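Local coordinates for sensor protein (PDB 2OOL), which senses light through a bound biliverdin chromophore as the chromophore-binding part of a bacteriophytochrome that probably acts as a histidine kinase, at residues G178-K183 with C298-P303. Numbering follows the deposited sequence.
Sequences GFDRIK and CHNLTP. With LBV (3-[2-[(Z)-[3-(2-carboxyethyl)-5-[(Z)-(4-ethenyl-3-methyl-5-oxidanylidene-pyrrol-2-ylidene)methyl]-4-methyl-pyrrol-1-ium -2-ylidene]methyl]-5-[(Z)-[(3E)-3-ethylidene-4-methyl-5-oxidanylidene-pyrrolidin-2-ylidene]methyl]-4-methyl-1H-pyrrol-3- yl]propanoic acid), chain C.
Arg181 and His299 meet edge to edge: NH1 gives a hydrogen bond to ND1 (2.9 Å, 164° at the hydrogen). Each nitrogen lies close to its partner's plane, although the two planes stand 65° apart. The bond makes ND1 an acceptor, consistent with a proton on NE2 rather than ND1. In Lys183 the bend at chi3 (-63°) puts CE over a face of the same imidazole in a CH-pi contact, 4.0 Å from the ring centroid. The ring also meets the chromophore, its CE1 2.9 Å from the D-ring carbonyl oxygen O_D of LBV. Lys183 touches the D ring directly as well, whereas Arg181 stands behind His299, its NH2 bonded to Pro205 O.

Beneath these groups Arg181 and His299 form an antiparallel hydrogen-bonded pair. Asp180 and Arg181 together face His299, a classic beta bulge. Beyond it the Asp180 and Asn300 side chains cross at about a right angle, their planes nearly parallel, and each accepts a backbone N-H from the other segment: Asp180 N donates to Asn300 OD1 (2.8 Å), and Leu301 N to the anti side of Asp180 OD2 (3.0 Å). Asn300 ND2 holds Thr302 O, while Asn300 CB rests over one face of the Phe179 ring, offset toward its rim. Ile182 CD1 presses tightly on Cys298 CB (3.5 Å).

In the six-stranded antiparallel sheet of the GAF domain, strands 181-187 and 291-300 are central neighbours, flanked by 193-200 and 280-288. Helix 162-177 packs on the Ile182 and Cys298 face; LBV lies on the face bearing His299.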
ATOM      1  N   GLY A 178      -2.463 -15.164   1.244  1.00 56.31           N
ATOM      2  CA  GLY A 178      -2.058 -16.551   1.357  1.00 56.32           C
ATOM      3  C   GLY A 178      -3.147 -17.591   1.173  1.00 56.43           C
ATOM      4  O   GLY A 178      -2.917 -18.764   1.420  1.00 56.06           O
ATOM      5  N   PHE A 179      -4.338 -17.186   0.743  1.00 56.37           N
ATOM      6  CA  PHE A 179      -5.453 -18.132   0.634  1.00 55.71           C
ATOM      7  C   PHE A 179      -5.174 -19.021  -0.586  1.00 55.05           C
ATOM      8  O   PHE A 179      -4.544 -18.599  -1.559  1.00 55.30           O
ATOM      9  CB  PHE A 179      -6.810 -17.414   0.518  1.00 56.08           C
ATOM     10  CG  PHE A 179      -7.534 -17.193   1.842  1.00 55.58           C
ATOM     11  CD1 PHE A 179      -6.866 -16.738   2.989  1.00 56.10           C
ATOM     12  CD2 PHE A 179      -8.892 -17.406   1.922  1.00 55.32           C
ATOM     13  CE1 PHE A 179      -7.548 -16.515   4.159  1.00 57.63           C
ATOM     14  CE2 PHE A 179      -9.599 -17.178   3.085  1.00 55.08           C
ATOM     15  CZ  PHE A 179      -8.926 -16.733   4.216  1.00 57.35           C
ATOM     16  N   ASP A 180      -5.626 -20.265  -0.510  1.00 54.70           N
ATOM     17  CA  ASP A 180      -5.465 -21.262  -1.580  1.00 54.48           C
ATOM     18  C   ASP A 180      -6.023 -20.915  -2.976  1.00 53.99           C
ATOM     19  O   ASP A 180      -5.487 -21.344  -3.982  1.00 54.12           O
ATOM     20  CB  ASP A 180      -6.117 -22.568  -1.085  1.00 55.34           C
ATOM     21  CG  ASP A 180      -5.278 -23.265  -0.016  1.00 55.06           C
ATOM     22  OD1 ASP A 180      -4.051 -23.090  -0.085  1.00 57.74           O
ATOM     23  OD2 ASP A 180      -5.808 -23.963   0.878  1.00 56.65           O
ATOM     24  N   ARG A 181      -7.114 -20.167  -3.042  1.00 53.72           N
ATOM     25  CA  ARG A 181      -7.854 -19.951  -4.294  1.00 53.46           C
ATOM     26  C   ARG A 181      -8.629 -18.654  -4.257  1.00 52.25           C
ATOM     27  O   ARG A 181      -9.449 -18.444  -3.374  1.00 52.14           O
ATOM     28  CB  ARG A 181      -8.847 -21.096  -4.523  1.00 53.79           C
ATOM     29  CG  ARG A 181      -9.568 -21.053  -5.886  1.00 54.59           C
ATOM     30  CD  ARG A 181     -10.454 -22.272  -6.083  1.00 53.62           C
ATOM     31  NE  ARG A 181     -11.531 -22.366  -5.098  1.00 55.63           N
ATOM     32  CZ  ARG A 181     -12.166 -23.490  -4.787  1.00 54.19           C
ATOM     33  NH1 ARG A 181     -13.133 -23.458  -3.919  1.00 52.54           N
ATOM     34  NH2 ARG A 181     -11.854 -24.635  -5.340  1.00 54.76           N
ATOM     35  N   ILE A 182      -8.335 -17.767  -5.196  1.00 51.73           N
ATOM     36  CA  ILE A 182      -9.030 -16.505  -5.328  1.00 52.62           C
ATOM     37  C   ILE A 182      -9.765 -16.505  -6.661  1.00 52.81           C
ATOM     38  O   ILE A 182      -9.168 -16.782  -7.701  1.00 52.90           O
ATOM     39  CB  ILE A 182      -8.043 -15.322  -5.292  1.00 53.65           C
ATOM     40  CG1 ILE A 182      -7.071 -15.419  -4.102  1.00 52.06           C
ATOM     41  CG2 ILE A 182      -8.765 -13.970  -5.334  1.00 48.62           C
ATOM     42  CD1 ILE A 182      -7.661 -15.603  -2.750  1.00 50.24           C
ATOM     43  N   LYS A 183     -11.062 -16.164  -6.624  1.00 52.75           N
ATOM     44  CA  LYS A 183     -11.937 -16.169  -7.815  1.00 52.80           C
ATOM     45  C   LYS A 183     -12.559 -14.802  -8.005  1.00 51.91           C
ATOM     46  O   LYS A 183     -12.920 -14.175  -7.060  1.00 52.31           O
ATOM     47  CB  LYS A 183     -13.057 -17.197  -7.645  1.00 53.06           C
ATOM     48  CG  LYS A 183     -12.538 -18.688  -7.608  1.00 52.19           C
ATOM     49  CD  LYS A 183     -13.464 -19.620  -6.806  1.00 53.88           C
ATOM     50  CE  LYS A 183     -13.559 -19.220  -5.340  1.00 56.58           C
ATOM     51  NZ  LYS A 183     -12.542 -19.777  -4.444  1.00 58.72           N
ATOM     52  N   CYS A 298     -12.467 -15.649  -1.878  1.00 53.37           N
ATOM     53  CA  CYS A 298     -11.202 -16.208  -1.448  1.00 52.93           C
ATOM     54  C   CYS A 298     -11.469 -17.432  -0.535  1.00 52.73           C
ATOM     55  O   CYS A 298     -12.093 -17.317   0.487  1.00 51.86           O
ATOM     56  CB  CYS A 298     -10.415 -15.141  -0.678  1.00 53.08           C
ATOM     57  SG  CYS A 298     -10.324 -13.459  -1.400  1.00 55.39           S
ATOM     58  N   HIS A 299     -10.975 -18.605  -0.918  1.00 53.51           N
ATOM     59  CA  HIS A 299     -11.186 -19.813  -0.132  1.00 53.13           C
ATOM     60  C   HIS A 299      -9.849 -20.420   0.310  1.00 52.84           C
ATOM     61  O   HIS A 299      -8.841 -20.332  -0.396  1.00 50.70           O
ATOM     62  CB  HIS A 299     -11.887 -20.856  -0.988  1.00 53.22           C
ATOM     63  CG  HIS A 299     -13.318 -20.554  -1.278  1.00 54.73           C
ATOM     64  ND1 HIS A 299     -14.022 -21.225  -2.260  1.00 52.53           N
ATOM     65  CD2 HIS A 299     -14.170 -19.630  -0.753  1.00 51.38           C
ATOM     66  CE1 HIS A 299     -15.255 -20.742  -2.307  1.00 57.13           C
ATOM     67  NE2 HIS A 299     -15.373 -19.784  -1.400  1.00 53.70           N
ATOM     68  N   ASN A 300      -9.876 -21.020   1.491  1.00 52.76           N
ATOM     69  CA  ASN A 300      -8.761 -21.766   2.000  1.00 52.89           C
ATOM     70  C   ASN A 300      -9.256 -23.130   2.488  1.00 53.20           C
ATOM     71  O   ASN A 300     -10.362 -23.259   2.996  1.00 53.08           O
ATOM     72  CB  ASN A 300      -8.021 -20.996   3.113  1.00 53.03           C
ATOM     73  CG  ASN A 300      -6.526 -21.345   3.149  1.00 55.02           C
ATOM     74  OD1 ASN A 300      -5.815 -21.055   2.201  1.00 53.66           O
ATOM     75  ND2 ASN A 300      -6.062 -21.986   4.232  1.00 52.69           N
ATOM     76  N   LEU A 301      -8.429 -24.143   2.327  1.00 52.93           N
ATOM     77  CA  LEU A 301      -8.792 -25.475   2.774  1.00 53.54           C
ATOM     78  C   LEU A 301      -8.968 -25.536   4.269  1.00 53.86           C
ATOM     79  O   LEU A 301      -9.916 -26.161   4.765  1.00 55.21           O
ATOM     80  CB  LEU A 301      -7.707 -26.475   2.372  1.00 53.67           C
ATOM     81  CG  LEU A 301      -7.991 -27.969   2.667  1.00 54.86           C
ATOM     82  CD1 LEU A 301      -8.932 -28.591   1.610  1.00 56.35           C
ATOM     83  CD2 LEU A 301      -6.691 -28.766   2.777  1.00 52.88           C
ATOM     84  N   THR A 302      -8.057 -24.893   5.000  1.00 53.29           N
ATOM     85  CA  THR A 302      -8.022 -25.018   6.463  1.00 52.89           C
ATOM     86  C   THR A 302      -8.349 -23.636   7.050  1.00 52.18           C
ATOM     87  O   THR A 302      -8.170 -22.628   6.374  1.00 51.94           O
ATOM     88  CB  THR A 302      -6.598 -25.519   6.907  1.00 52.70           C
ATOM     89  OG1 THR A 302      -5.644 -24.572   6.447  1.00 53.66           O
ATOM     90  CG2 THR A 302      -6.212 -26.890   6.240  1.00 51.39           C
ATOM     91  N   PRO A 303      -8.844 -23.569   8.293  1.00 52.21           N
ATOM     92  CA  PRO A 303      -9.112 -22.252   8.893  1.00 52.81           C
ATOM     93  C   PRO A 303      -7.975 -21.222   8.788  1.00 53.25           C
ATOM     94  O   PRO A 303      -6.852 -21.545   9.017  1.00 53.08           O
ATOM     95  CB  PRO A 303      -9.381 -22.603  10.349  1.00 51.98           C
ATOM     96  CG  PRO A 303      -9.993 -23.965  10.283  1.00 51.02           C
ATOM     97  CD  PRO A 303      -9.271 -24.659   9.181  1.00 51.62           C
TER
HETATM   98  C1A LBV C 400     -27.086 -21.544  -0.699  1.00 55.95           C
HETATM   99  C1B LBV C 400     -26.491 -17.837   1.680  1.00 50.99           C
HETATM  100  O1B LBV C 400     -24.588 -14.287   6.747  1.00 34.79           O
HETATM  101  C1C LBV C 400     -22.445 -16.370   0.237  1.00 43.62           C
HETATM  102  O1C LBV C 400     -17.506 -14.968   1.064  1.00 38.53           O
HETATM  103  C1D LBV C 400     -20.243 -18.524  -3.362  1.00 49.75           C
HETATM  104  C2A LBV C 400     -28.566 -21.761  -0.501  1.00 54.65           C
HETATM  105  C2B LBV C 400     -26.590 -16.832   2.652  1.00 46.95           C
HETATM  106  O2B LBV C 400     -23.368 -13.129   5.327  1.00 34.47           O
HETATM  107  C2C LBV C 400     -21.220 -15.710   0.003  1.00 40.66           C
HETATM  108  O2C LBV C 400     -18.172 -16.951   1.787  1.00 32.55           O
HETATM  109  C2D LBV C 400     -20.301 -18.976  -4.697  1.00 50.56           C
HETATM  110  C3A LBV C 400     -28.836 -20.546   0.405  1.00 55.35           C
HETATM  111  C3B LBV C 400     -25.420 -16.078   2.618  1.00 44.10           C
HETATM  112  C3C LBV C 400     -20.665 -16.294  -1.124  1.00 43.20           C
HETATM  113  C3D LBV C 400     -18.997 -19.199  -5.082  1.00 51.80           C
HETATM  114  C4A LBV C 400     -27.627 -19.826   0.608  1.00 54.88           C
HETATM  115  C4B LBV C 400     -24.613 -16.608   1.568  1.00 44.24           C
HETATM  116  C4C LBV C 400     -21.521 -17.323  -1.552  1.00 43.28           C
HETATM  117  C4D LBV C 400     -18.185 -18.890  -3.983  1.00 52.52           C
HETATM  118  CAA LBV C 400     -30.082 -20.165   0.952  1.00 55.80           C
HETATM  119  CAB LBV C 400     -25.095 -14.896   3.544  1.00 40.89           C
HETATM  120  CAC LBV C 400     -20.519 -14.560   0.763  1.00 41.48           C
HETATM  121  CAD LBV C 400     -18.622 -19.677  -6.315  1.00 50.72           C
HETATM  122  CBA LBV C 400     -31.483 -20.831   0.736  1.00 58.06           C
HETATM  123  CBB LBV C 400     -24.135 -15.281   4.652  1.00 38.07           C
HETATM  124  CBC LBV C 400     -19.711 -15.113   1.979  1.00 40.03           C
HETATM  125  CBD LBV C 400     -17.297 -19.877  -6.686  1.00 50.46           C
HETATM  126  CGB LBV C 400     -24.021 -14.121   5.660  1.00 36.62           C
HETATM  127  CGC LBV C 400     -18.331 -15.734   1.584  1.00 39.62           C
HETATM  128  CHB LBV C 400     -27.579 -18.686   1.433  1.00 49.81           C
HETATM  129  CHC LBV C 400     -23.328 -16.046   1.291  1.00 42.67           C
HETATM  130  CHD LBV C 400     -21.383 -18.179  -2.647  1.00 46.33           C
HETATM  131  CMA LBV C 400     -28.772 -23.087   0.248  0.50 56.38           C
HETATM  132  CMB LBV C 400     -27.771 -16.614   3.625  1.00 42.99           C
HETATM  133  CMC LBV C 400     -19.320 -15.817  -1.713  1.00 40.02           C
HETATM  134  CMD LBV C 400     -21.533 -19.183  -5.604  1.00 47.67           C
HETATM  135  N_A LBV C 400     -26.643 -20.445  -0.054  1.00 55.96           N
HETATM  136  O_A LBV C 400     -26.362 -22.274  -1.369  1.00 55.40           O
HETATM  137  N_B LBV C 400     -25.314 -17.637   1.062  1.00 43.22           N
HETATM  138  N_C LBV C 400     -22.553 -17.321  -0.706  1.00 43.28           N
HETATM  139  N_D LBV C 400     -18.978 -18.509  -2.982  1.00 49.36           N
HETATM  140  O_D LBV C 400     -16.946 -18.951  -3.896  1.00 48.55           O
HETATM  141  O   HOH W   1      -2.937 -21.111   2.043  1.00 48.63           O